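Local coordinates for protein alpha-fucosidase (Bifidobacterium bifidum, PDB 2EAB) that probably hydrolyses alpha-1,2-L-fucosidic linkages, as the catalytic part of a longer bifidobacterial protein that also binds calcium, at residues N129-G134 with L235-L240; N135-G140 with T213-T218. All coordinates share one frame; numbering follows the deposited sequence.

From the N terminus, the chain makes the one-turn helix 130-133 and runs on through N135-G140 into strand 140-145 of a seven-stranded antiparallel sheet. Some seventy residues later it arrives at T213-T218, the lead-in to edge strand 217-225 of the nine-stranded sheet, and contact 2 closes the inner loop. Strand 217-225 and its antiparallel neighbour 228-235 then bring it to L235-L240, which turns back toward strand 241-250; contact 1 closes the outer loop here, so contact 2 sits wholly within it. The two also touch: G236 N probably bonds S216 O, and L235 packs on the Y215 ring. Together they tie the segment entering one sheet to loops at the border of the other.

Contact 1 (N129-G134 with L235-L240); sequences NAAEQG and LGNNGL
N237 reaches across to the short helix 130-133 and gives its amide to the backbone oxygen of A131. Its CB already points toward the helix, and with CG anti to the backbone N (chi1 157°) the amide extends on in that direction. At CG the group divides its work. OD1 accepts from G82 N, in the neighbouring loop that also packs on this side chain at T81. ND2 donates to A131 O at 3.0 Å, nearly straight at 176°, with the oxygen in the plane of the amide. Beside that bond A131 CB lies 3.8 Å from N237 ND2, a van der Waals touch of the methyl on the amide nitrogen. With an alanine here, A131 O and G82 N would probably both lose the side chain that pairs with them, and the loop its direct polar tie to the helix. Each partner is shaped by an asparagine of its own. N129 OD1 takes the A131 N-H at 2.9 Å and, weakly, that of E132, while N238 OD1 accepts from L240 N at 3.0 Å. The contact thus joins an N-capped single helical turn to an Asx turn, in the loop connecting antiparallel strands 228-235 and 241-250.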
loop_
_atom_site.group_PDB
_atom_site.type_symbol
_atom_site.label_atom_id
_atom_site.label_comp_id
_atom_site.label_asym_id
_atom_site.label_seq_id
_atom_site.Cartn_x
_atom_site.Cartn_y
_atom_site.Cartn_z
ATOM N N ASN A 129 -4.293 26.131 1.328
ATOM C CA ASN A 129 -2.916 26.613 1.413
ATOM C C ASN A 129 -1.923 25.490 1.140
ATOM O O ASN A 129 -1.716 24.615 1.987
ATOM C CB ASN A 129 -2.658 27.256 2.781
ATOM C CG ASN A 129 -1.292 27.948 2.865
ATOM O OD1 ASN A 129 -0.386 27.654 2.089
ATOM N ND2 ASN A 129 -1.141 28.863 3.820
ATOM N N ALA A 130 -1.321 25.511 -0.048
ATOM C CA ALA A 130 -0.409 24.448 -0.472
ATOM C C ALA A 130 0.855 24.347 0.385
ATOM O O ALA A 130 1.461 23.277 0.457
ATOM C CB ALA A 130 -0.049 24.606 -1.940
ATOM N N ALA A 131 1.253 25.456 1.013
ATOM C CA ALA A 131 2.390 25.463 1.936
ATOM C C ALA A 131 2.056 24.762 3.248
ATOM O O ALA A 131 2.932 24.175 3.879
ATOM C CB ALA A 131 2.853 26.885 2.200
ATOM N N GLU A 132 0.797 24.853 3.668
ATOM C CA GLU A 132 0.329 24.118 4.849
ATOM C C GLU A 132 0.180 22.635 4.555
ATOM O O GLU A 132 0.489 21.790 5.397
ATOM C CB GLU A 132 -1.017 24.649 5.329
ATOM C CG GLU A 132 -0.980 25.978 6.053
ATOM C CD GLU A 132 -2.319 26.324 6.669
ATOM O OE1 GLU A 132 -3.343 25.736 6.257
ATOM O OE2 GLU A 132 -2.347 27.178 7.578
ATOM N N GLN A 133 -0.320 22.312 3.368
ATOM C CA GLN A 133 -0.474 20.918 2.997
ATOM C C GLN A 133 0.895 20.251 2.942
ATOM O O GLN A 133 1.108 19.197 3.541
ATOM C CB GLN A 133 -1.172 20.797 1.652
ATOM C CG GLN A 133 -1.459 19.351 1.281
ATOM C CD GLN A 133 -2.393 19.201 0.098
ATOM O OE1 GLN A 133 -2.929 20.182 -0.436
ATOM N NE2 GLN A 133 -2.607 17.955 -0.310
ATOM N N GLY A 134 1.823 20.879 2.226
ATOM C CA GLY A 134 3.156 20.333 2.065
ATOM C C GLY A 134 3.164 19.075 1.225
ATOM O O GLY A 134 2.208 18.777 0.513
ATOM N N LEU A 235 14.173 22.816 7.348
ATOM C CA LEU A 235 13.353 23.131 6.187
ATOM C C LEU A 235 12.851 24.559 6.304
ATOM O O LEU A 235 12.394 24.977 7.366
ATOM C CB LEU A 235 12.175 22.166 6.043
ATOM C CG LEU A 235 12.532 20.699 5.782
ATOM C CD1 LEU A 235 11.262 19.881 5.627
ATOM C CD2 LEU A 235 13.438 20.535 4.567
ATOM N N GLY A 236 12.934 25.306 5.209
ATOM C CA GLY A 236 12.440 26.679 5.183
ATOM C C GLY A 236 10.934 26.765 5.348
ATOM O O GLY A 236 10.420 27.704 5.953
ATOM N N ASN A 237 10.220 25.772 4.826
ATOM C CA ASN A 237 8.763 25.817 4.846
ATOM C C ASN A 237 8.164 25.711 6.251
ATOM O O ASN A 237 7.180 26.380 6.545
ATOM C CB ASN A 237 8.190 24.764 3.885
ATOM C CG ASN A 237 6.773 24.357 4.226
ATOM O OD1 ASN A 237 6.553 23.593 5.167
ATOM N ND2 ASN A 237 5.811 24.831 3.446
ATOM N N ASN A 238 8.759 24.891 7.117
ATOM C CA ASN A 238 8.132 24.591 8.411
ATOM C C ASN A 238 9.082 24.430 9.600
ATOM O O ASN A 238 8.639 24.073 10.697
ATOM C CB ASN A 238 7.263 23.330 8.302
ATOM C CG ASN A 238 8.075 22.090 7.975
ATOM O OD1 ASN A 238 9.309 22.125 7.941
ATOM N ND2 ASN A 238 7.385 20.985 7.713
ATOM N N GLY A 239 10.375 24.663 9.388
ATOM C CA GLY A 239 11.348 24.572 10.469
ATOM C C GLY A 239 11.740 23.169 10.896
ATOM O O GLY A 239 12.482 23.019 11.869
ATOM N N LEU A 240 11.256 22.140 10.195
ATOM C CA LEU A 240 11.654 20.757 10.491
ATOM C C LEU A 240 13.175 20.626 10.436
ATOM O O LEU A 240 13.797 21.035 9.460
ATOM C CB LEU A 240 11.018 19.784 9.497
ATOM C CG LEU A 240 11.163 18.295 9.824
ATOM C CD1 LEU A 240 10.235 17.898 10.961
ATOM C CD2 LEU A 240 10.877 17.452 8.595
#

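Contact 2 (N135-G140 with T213-T218); sequences NYLNWG and TNYSKT
Y215 drives its ring against L137 and ends on the backbone of W139, and these meetings make the tight part of the contact. L137 CD1 sits over one face, 3.8 Å from the ring centroid and 20° off the normal, a CH-pi contact displaced toward the CG-CD2 bond; L137 CD2 reaches back to the Y215 CB. Beyond the ring, Y215 OH donates to W139 O at 2.9 Å, in the carbonyl plane and on a lone pair. Along the same edge N138 O comes within 3.3 Å of Y215 CE2; this buried oxygen has no polar partner in the model, and it lies against the ring edge. With chi1 58° CG stands between the backbone N and the carbonyl carbon, and from there the ring runs out to L137 and W139. On the face opposite L137, K217 NZ lies 3.9 Å above the ring plane toward the rim, held by Y215 O at 2.8 Å and also by N212 O. The solvent side is looser: T213, N214 and T218 are exposed and add nothing across the interface, while S216 turns to D407. Past the tyrosine bond, W139 and G140 both face F74 in a classic beta bulge, where the N135-G140 segment joins strand 69-76 in the seven-stranded antiparallel sheet of the N-terminal beta domain.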
loop_
_atom_site.group_PDB
_atom_site.type_symbol
_atom_site.label_atom_id
_atom_site.label_comp_id
_atom_site.label_asym_id
_atom_site.label_seq_id
_atom_site.Cartn_x
_atom_site.Cartn_y
_atom_site.Cartn_z
ATOM N N ASN A 135 4.282 18.363 1.288
ATOM C CA ASN A 135 4.508 17.156 0.511
ATOM C C ASN A 135 5.764 16.451 0.994
ATOM O O ASN A 135 6.502 16.985 1.825
ATOM C CB ASN A 135 4.538 17.439 -1.007
ATOM C CG ASN A 135 5.704 18.332 -1.459
ATOM O OD1 ASN A 135 6.416 18.959 -0.667
ATOM N ND2 ASN A 135 5.887 18.387 -2.768
ATOM N N TYR A 136 5.972 15.239 0.497
ATOM C CA TYR A 136 7.175 14.470 0.756
ATOM C C TYR A 136 8.302 14.963 -0.140
ATOM O O TYR A 136 8.089 15.170 -1.334
ATOM C CB TYR A 136 6.896 13.012 0.429
ATOM C CG TYR A 136 8.014 12.047 0.757
ATOM C CD1 TYR A 136 8.533 11.966 2.043
ATOM C CD2 TYR A 136 8.518 11.180 -0.210
ATOM C CE1 TYR A 136 9.532 11.054 2.359
ATOM C CE2 TYR A 136 9.527 10.266 0.090
ATOM C CZ TYR A 136 10.022 10.208 1.378
ATOM O OH TYR A 136 10.998 9.296 1.705
ATOM N N LEU A 137 9.490 15.124 0.439
ATOM C CA LEU A 137 10.665 15.613 -0.286
ATOM C C LEU A 137 11.702 14.535 -0.525
ATOM O O LEU A 137 12.046 13.793 0.399
ATOM C CB LEU A 137 11.383 16.690 0.531
ATOM C CG LEU A 137 10.688 17.996 0.892
ATOM C CD1 LEU A 137 11.584 18.861 1.751
ATOM C CD2 LEU A 137 10.261 18.741 -0.330
ATOM N N ASN A 138 12.256 14.490 -1.738
ATOM C CA ASN A 138 13.558 13.861 -1.913
ATOM C C ASN A 138 14.532 14.577 -0.983
ATOM O O ASN A 138 14.586 15.809 -0.971
ATOM C CB ASN A 138 14.047 13.968 -3.354
ATOM C CG ASN A 138 15.527 13.657 -3.482
ATOM O OD1 ASN A 138 15.959 12.514 -3.290
ATOM N ND2 ASN A 138 16.318 14.676 -3.774
ATOM N N TRP A 139 15.293 13.817 -0.201
ATOM C CA TRP A 139 16.267 14.405 0.713
ATOM C C TRP A 139 17.424 15.000 -0.090
ATOM O O TRP A 139 17.751 16.187 0.051
ATOM C CB TRP A 139 16.761 13.354 1.707
ATOM C CG TRP A 139 17.718 13.851 2.751
ATOM C CD1 TRP A 139 18.974 14.354 2.550
ATOM C CD2 TRP A 139 17.508 13.852 4.164
ATOM N NE1 TRP A 139 19.549 14.682 3.753
ATOM C CE2 TRP A 139 18.671 14.387 4.760
ATOM C CE3 TRP A 139 16.442 13.466 4.986
ATOM C CZ2 TRP A 139 18.804 14.533 6.140
ATOM C CZ3 TRP A 139 16.575 13.610 6.358
ATOM C CH2 TRP A 139 17.749 14.143 6.922
ATOM N N GLY A 140 18.022 14.175 -0.944
ATOM C CA GLY A 140 19.125 14.595 -1.794
ATOM C C GLY A 140 19.754 13.386 -2.444
ATOM O O GLY A 140 19.051 12.450 -2.849
ATOM N N THR A 213 18.290 20.656 -4.236
ATOM C CA THR A 213 18.469 22.100 -4.315
ATOM C C THR A 213 17.166 22.872 -4.534
ATOM O O THR A 213 17.203 24.089 -4.744
ATOM C CB THR A 213 19.471 22.457 -5.437
ATOM O OG1 THR A 213 18.979 21.965 -6.690
ATOM C CG2 THR A 213 20.834 21.824 -5.164
ATOM N N ASN A 214 16.024 22.184 -4.480
ATOM C CA ASN A 214 14.748 22.797 -4.862
ATOM C C ASN A 214 13.787 23.135 -3.725
ATOM O O ASN A 214 12.808 23.854 -3.936
ATOM C CB ASN A 214 14.055 21.945 -5.923
ATOM C CG ASN A 214 14.934 21.719 -7.139
ATOM O OD1 ASN A 214 15.400 20.600 -7.382
ATOM N ND2 ASN A 214 15.195 22.779 -7.884
ATOM N N TYR A 215 14.049 22.611 -2.533
ATOM C CA TYR A 215 13.292 23.022 -1.362
ATOM C C TYR A 215 14.014 24.114 -0.588
ATOM O O TYR A 215 15.246 24.161 -0.563
ATOM C CB TYR A 215 12.914 21.838 -0.469
ATOM C CG TYR A 215 14.011 20.959 0.101
ATOM C CD1 TYR A 215 14.692 21.308 1.265
ATOM C CD2 TYR A 215 14.287 19.712 -0.468
ATOM C CE1 TYR A 215 15.652 20.455 1.821
ATOM C CE2 TYR A 215 15.239 18.855 0.079
ATOM C CZ TYR A 215 15.919 19.230 1.220
ATOM O OH TYR A 215 16.858 18.390 1.774
ATOM N N SER A 216 13.246 25.004 0.036
ATOM C CA SER A 216 13.858 26.088 0.801
ATOM C C SER A 216 14.451 25.572 2.106
ATOM O O SER A 216 13.987 24.573 2.676
ATOM C CB SER A 216 12.877 27.236 1.054
ATOM O OG SER A 216 11.839 26.852 1.939
ATOM N N LYS A 217 15.491 26.259 2.565
ATOM C CA LYS A 217 16.277 25.822 3.708
ATOM C C LYS A 217 16.640 27.010 4.566
ATOM O O LYS A 217 16.763 28.137 4.072
ATOM C CB LYS A 217 17.571 25.151 3.240
ATOM C CG LYS A 217 17.374 23.993 2.279
ATOM C CD LYS A 217 18.691 23.582 1.642
ATOM C CE LYS A 217 18.505 22.488 0.599
ATOM N NZ LYS A 217 17.728 22.930 -0.586
ATOM N N THR A 218 16.810 26.751 5.853
ATOM C CA THR A 218 17.341 27.746 6.769
ATOM C C THR A 218 18.543 27.162 7.496
ATOM O O THR A 218 18.471 26.053 8.034
ATOM C CB THR A 218 16.286 28.212 7.798
ATOM O OG1 THR A 218 15.986 27.151 8.698
ATOM C CG2 THR A 218 15.009 28.628 7.114
#